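Local coordinates for protein tRNA (adenine(58)-N(1))-methyltransferase TrmI (Thermus thermophilus, PDB 2PWY) that catalyses the S-adenosyl-L-methionine-dependent methylation of adenosine 58 at N1 in tRNA and is required for cell growth at extreme temperatures, at residues L162-D173 with L186-Y197. Residues are numbered along the deposited sequence; the frame is centred on the assembly and turned at random.
Sequences LEEAAYDGVALD and LALKPDRFLVAY. With SAH (S-adenosyl-L-homocysteine), chain E.
Val170 and Leu172 pair in parallel with Leu194 and Ala196 where two neighbouring strands of the Rossmann-like methyltransferase sheet are joined through helix 181-187 in a beta-alpha-beta crossover; the axes of 169-173 and 192-197 lie 13° apart. Val170 N reaches Phe193 O (3.0 Å), Val170 O takes Val195 N, and Leu172 repeats the pattern with Val195 O and Tyr197 N. On the face carrying helix 181-187, Leu194 CD1 lies 3.9 Å from Val170 CG1 and equally near Leu172 CD1. Upstream the chain turns a corner and the end of the helix is gripped: Leu186 O accepts a hydrogen bond from Ala165 N, Ala187 O accepts one from Tyr167 N and touches the Tyr167 ring at its edge, and Lys189 N binds Tyr167 O (2.9 Å). The outstretched Lys189 side chain runs alongside Asp168, and its NZ meets OD1 on the syn side at 2.8 Å, 27° out of the carboxylate plane; a water also joins NZ to Asp168 OD2. A methionine in place of Lys189 would probably leave Asp168 OD1 without its ion-pair mate. Arg192 folds back on itself (chi2 -67°), bringing NE onto a lone pair of Asp168 O (3.0 Å), while NH1 pairs with Asp93. At the other end Asp173 OD2 accepts a hydrogen bond from the amino nitrogen of S-adenosyl-L-homocysteine (2.8 Å). Strand 99-103 flanks 167-173, strand 248-254 flanks 192-198, and helix 82-91 packs on Val195 and Tyr197.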
loop_
_atom_site.group_PDB
_atom_site.type_symbol
_atom_site.label_atom_id
_atom_site.label_comp_id
_atom_site.label_asym_id
_atom_site.label_seq_id
_atom_site.Cartn_x
_atom_site.Cartn_y
_atom_site.Cartn_z
ATOM N N LEU A 162 29.620 8.045 27.281
ATOM C CA LEU A 162 28.203 7.975 27.630
ATOM C C LEU A 162 27.986 7.311 28.983
ATOM O O LEU A 162 28.726 6.401 29.351
ATOM C CB LEU A 162 27.421 7.201 26.551
ATOM C CG LEU A 162 27.382 7.813 25.144
ATOM C CD1 LEU A 162 26.476 7.011 24.220
ATOM C CD2 LEU A 162 26.957 9.282 25.163
ATOM N N GLU A 163 26.966 7.769 29.713
ATOM C CA GLU A 163 26.556 7.110 30.947
ATOM C C GLU A 163 25.726 5.877 30.637
ATOM O O GLU A 163 24.774 5.951 29.865
ATOM C CB GLU A 163 25.744 8.053 31.829
ATOM C CG GLU A 163 26.545 9.195 32.402
ATOM C CD GLU A 163 25.723 10.041 33.332
ATOM O OE1 GLU A 163 24.768 10.697 32.853
ATOM O OE2 GLU A 163 26.029 10.049 34.540
ATOM N N GLU A 164 26.069 4.752 31.259
ATOM C CA GLU A 164 25.328 3.509 31.052
ATOM C C GLU A 164 23.866 3.617 31.511
ATOM O O GLU A 164 23.575 4.147 32.580
ATOM C CB GLU A 164 26.014 2.344 31.768
ATOM C CG GLU A 164 25.259 1.022 31.662
ATOM C CD GLU A 164 26.028 -0.151 32.249
ATOM O OE1 GLU A 164 25.376 -1.100 32.728
ATOM O OE2 GLU A 164 27.279 -0.127 32.243
ATOM N N ALA A 165 22.961 3.100 30.685
ATOM C CA ALA A 165 21.538 3.022 31.042
ATOM C C ALA A 165 20.977 4.392 31.450
ATOM O O ALA A 165 20.143 4.488 32.362
ATOM C CB ALA A 165 21.309 1.975 32.149
ATOM N N ALA A 166 21.437 5.445 30.775
ATOM C CA ALA A 166 21.000 6.813 31.076
ATOM C C ALA A 166 19.991 7.354 30.065
ATOM O O ALA A 166 19.379 8.391 30.296
ATOM C CB ALA A 166 22.203 7.764 31.195
ATOM N N TYR A 167 19.810 6.633 28.962
ATOM C CA TYR A 167 18.966 7.109 27.861
ATOM C C TYR A 167 17.692 6.298 27.723
ATOM O O TYR A 167 17.694 5.063 27.868
ATOM C CB TYR A 167 19.764 7.112 26.553
ATOM C CG TYR A 167 20.929 8.075 26.621
ATOM C CD1 TYR A 167 20.794 9.386 26.159
ATOM C CD2 TYR A 167 22.144 7.699 27.220
ATOM C CE1 TYR A 167 21.855 10.300 26.252
ATOM C CE2 TYR A 167 23.216 8.593 27.311
ATOM C CZ TYR A 167 23.059 9.890 26.818
ATOM O OH TYR A 167 24.107 10.770 26.907
ATOM N N ASP A 168 16.614 7.018 27.426
ATOM C CA ASP A 168 15.278 6.456 27.336
ATOM C C ASP A 168 14.966 5.898 25.944
ATOM O O ASP A 168 13.977 5.180 25.766
ATOM C CB ASP A 168 14.242 7.494 27.759
ATOM C CG ASP A 168 14.452 7.952 29.190
ATOM O OD1 ASP A 168 14.275 7.121 30.117
ATOM O OD2 ASP A 168 14.844 9.125 29.389
ATOM N N GLY A 169 15.839 6.191 24.990
ATOM C CA GLY A 169 15.641 5.759 23.602
ATOM C C GLY A 169 16.893 6.089 22.830
ATOM O O GLY A 169 17.685 6.950 23.253
ATOM N N VAL A 170 17.089 5.381 21.725
ATOM C CA VAL A 170 18.199 5.648 20.808
ATOM C C VAL A 170 17.632 5.722 19.397
ATOM O O VAL A 170 17.051 4.755 18.920
ATOM C CB VAL A 170 19.286 4.551 20.862
ATOM C CG1 VAL A 170 20.362 4.809 19.799
ATOM C CG2 VAL A 170 19.923 4.483 22.275
ATOM N N ALA A 171 17.818 6.866 18.742
ATOM C CA ALA A 171 17.333 7.090 17.381
ATOM C C ALA A 171 18.516 7.090 16.437
ATOM O O ALA A 171 19.445 7.895 16.599
ATOM C CB ALA A 171 16.610 8.431 17.297
ATOM N N LEU A 172 18.481 6.202 15.444
ATOM C CA LEU A 172 19.562 6.124 14.470
ATOM C C LEU A 172 19.090 6.417 13.066
ATOM O O LEU A 172 18.063 5.893 12.612
ATOM C CB LEU A 172 20.239 4.746 14.494
ATOM C CG LEU A 172 20.891 4.346 15.818
ATOM C CD1 LEU A 172 21.555 3.021 15.622
ATOM C CD2 LEU A 172 21.902 5.401 16.306
ATOM N N ASP A 173 19.844 7.276 12.394
ATOM C CA ASP A 173 19.703 7.479 10.963
ATOM C C ASP A 173 21.122 7.636 10.439
ATOM O O ASP A 173 21.699 8.719 10.499
ATOM C CB ASP A 173 18.841 8.713 10.648
ATOM C CG ASP A 173 18.706 8.976 9.148
ATOM O OD1 ASP A 173 19.295 8.224 8.324
ATOM O OD2 ASP A 173 18.003 9.956 8.793
ATOM N N LEU A 186 25.064 0.053 25.583
ATOM C CA LEU A 186 25.543 0.616 26.846
ATOM C C LEU A 186 24.634 1.753 27.322
ATOM O O LEU A 186 24.218 1.772 28.480
ATOM C CB LEU A 186 26.981 1.114 26.694
ATOM C CG LEU A 186 27.620 1.720 27.945
ATOM C CD1 LEU A 186 27.934 0.642 28.952
ATOM C CD2 LEU A 186 28.883 2.442 27.538
ATOM N N ALA A 187 24.312 2.671 26.408
ATOM C CA ALA A 187 23.544 3.875 26.714
ATOM C C ALA A 187 22.091 3.614 27.117
ATOM O O ALA A 187 21.566 4.260 28.010
ATOM C CB ALA A 187 23.596 4.852 25.512
ATOM N N LEU A 188 21.457 2.662 26.443
ATOM C CA LEU A 188 20.015 2.491 26.520
ATOM C C LEU A 188 19.531 1.741 27.767
ATOM O O LEU A 188 20.015 0.646 28.077
ATOM C CB LEU A 188 19.537 1.783 25.242
ATOM C CG LEU A 188 18.031 1.584 25.046
ATOM C CD1 LEU A 188 17.283 2.934 25.095
ATOM C CD2 LEU A 188 17.798 0.876 23.719
ATOM N N LYS A 189 18.545 2.315 28.457
ATOM C CA LYS A 189 17.914 1.644 29.599
ATOM C C LYS A 189 17.323 0.302 29.193
ATOM O O LYS A 189 16.741 0.197 28.111
ATOM C CB LYS A 189 16.809 2.529 30.174
ATOM C CG LYS A 189 17.348 3.718 30.941
ATOM C CD LYS A 189 16.238 4.651 31.380
ATOM C CE LYS A 189 16.840 5.900 32.020
ATOM N NZ LYS A 189 15.752 6.799 32.475
ATOM N N PRO A 190 17.476 -0.740 30.046
ATOM C CA PRO A 190 16.797 -2.011 29.827
ATOM C C PRO A 190 15.309 -1.840 29.504
ATOM O O PRO A 190 14.612 -1.035 30.137
ATOM C CB PRO A 190 16.984 -2.737 31.166
ATOM C CG PRO A 190 18.341 -2.247 31.633
ATOM C CD PRO A 190 18.348 -0.775 31.242
ATOM N N ASP A 191 14.847 -2.603 28.515
ATOM C CA ASP A 191 13.439 -2.685 28.118
ATOM C C ASP A 191 12.992 -1.476 27.279
ATOM O O ASP A 191 11.846 -1.412 26.855
ATOM C CB ASP A 191 12.522 -2.884 29.338
ATOM C CG ASP A 191 11.356 -3.797 29.031
ATOM O OD1 ASP A 191 11.556 -4.768 28.268
ATOM O OD2 ASP A 191 10.243 -3.541 29.529
ATOM N N ARG A 192 13.913 -0.545 27.026
ATOM C CA ARG A 192 13.635 0.601 26.160
ATOM C C ARG A 192 14.136 0.336 24.733
ATOM O O ARG A 192 14.665 -0.742 24.457
ATOM C CB ARG A 192 14.174 1.898 26.769
ATOM C CG ARG A 192 13.551 2.198 28.146
ATOM C CD ARG A 192 12.048 2.514 28.022
ATOM N NE ARG A 192 11.828 3.756 27.275
ATOM C CZ ARG A 192 10.648 4.212 26.859
ATOM N NH1 ARG A 192 9.530 3.536 27.091
ATOM N NH2 ARG A 192 10.594 5.364 26.197
ATOM N N PHE A 193 13.925 1.284 23.818
ATOM C CA PHE A 193 14.051 0.964 22.392
ATOM C C PHE A 193 15.147 1.710 21.665
ATOM O O PHE A 193 15.448 2.855 21.990
ATOM C CB PHE A 193 12.726 1.213 21.657
ATOM C CG PHE A 193 11.604 0.368 22.164
ATOM C CD1 PHE A 193 11.378 -0.900 21.630
ATOM C CD2 PHE A 193 10.806 0.818 23.215
ATOM C CE1 PHE A 193 10.345 -1.690 22.118
ATOM C CE2 PHE A 193 9.784 0.044 23.705
ATOM C CZ PHE A 193 9.552 -1.221 23.154
ATOM N N LEU A 194 15.739 1.015 20.695
ATOM C CA LEU A 194 16.542 1.634 19.633
ATOM C C LEU A 194 15.714 1.526 18.362
ATOM O O LEU A 194 15.134 0.469 18.086
ATOM C CB LEU A 194 17.877 0.901 19.451
ATOM C CG LEU A 194 18.834 1.355 18.325
ATOM C CD1 LEU A 194 20.283 1.018 18.693
ATOM C CD2 LEU A 194 18.496 0.747 16.925
ATOM N N VAL A 195 15.638 2.616 17.596
ATOM C CA VAL A 195 14.928 2.587 16.313
ATOM C C VAL A 195 15.835 3.165 15.242
ATOM O O VAL A 195 16.324 4.302 15.380
ATOM C CB VAL A 195 13.580 3.362 16.334
ATOM C CG1 VAL A 195 12.916 3.253 14.947
ATOM C CG2 VAL A 195 12.644 2.808 17.427
ATOM N N ALA A 196 16.083 2.366 14.204
ATOM C CA ALA A 196 16.948 2.752 13.090
ATOM C C ALA A 196 16.164 2.924 11.800
ATOM O O ALA A 196 15.251 2.152 11.504
ATOM C CB ALA A 196 18.055 1.733 12.872
ATOM N N TYR A 197 16.574 3.932 11.031
ATOM C CA TYR A 197 15.984 4.286 9.738
ATOM C C TYR A 197 16.957 3.827 8.648
ATOM O O TYR A 197 18.120 4.219 8.648
ATOM C CB TYR A 197 15.807 5.802 9.752
ATOM C CG TYR A 197 15.289 6.524 8.527
ATOM C CD1 TYR A 197 13.917 6.746 8.349
ATOM C CD2 TYR A 197 16.170 7.095 7.609
ATOM C CE1 TYR A 197 13.441 7.484 7.251
ATOM C CE2 TYR A 197 15.699 7.832 6.504
ATOM C CZ TYR A 197 14.345 8.027 6.344
ATOM O OH TYR A 197 13.881 8.759 5.273
HETATM N N SAH E . 18.172 12.150 10.463
HETATM C CA SAH E . 19.001 13.251 9.874
HETATM C CB SAH E . 19.750 12.770 8.637
HETATM C CG SAH E . 20.929 11.859 8.987
HETATM S SD SAH E . 21.922 11.542 7.504
HETATM C C SAH E . 18.092 14.422 9.553
HETATM O O SAH E . 16.864 14.303 9.680
HETATM O OXT SAH E . 18.566 15.502 9.183
HETATM C "C5'" SAH E . 23.167 10.514 8.326
HETATM C "C4'" SAH E . 24.227 11.355 9.046
HETATM O "O4'" SAH E . 24.912 10.533 9.968
HETATM C "C3'" SAH E . 25.305 11.965 8.141
HETATM O "O3'" SAH E . 25.369 13.362 8.407
HETATM C "C2'" SAH E . 26.596 11.249 8.542
HETATM O "O2'" SAH E . 27.735 12.079 8.522
HETATM C "C1'" SAH E . 26.299 10.860 9.968
HETATM N N9 SAH E . 26.950 9.656 10.510
HETATM C C8 SAH E . 27.046 8.431 9.913
HETATM N N7 SAH E . 27.639 7.595 10.795
HETATM C C5 SAH E . 27.876 8.247 11.954
HETATM C C6 SAH E . 28.455 7.858 13.168
HETATM N N6 SAH E . 28.892 6.603 13.361
HETATM N N1 SAH E . 28.555 8.808 14.177
HETATM C C2 SAH E . 28.112 10.095 13.989
HETATM N N3 SAH E . 27.553 10.466 12.781
HETATM C C4 SAH E . 27.438 9.554 11.786
HETATM O O HOH W 1 12.485 3.813 23.906
HETATM O O HOH W 2 15.569 9.896 31.802
HETATM O O HOH W 3 19.866 5.691 6.960
#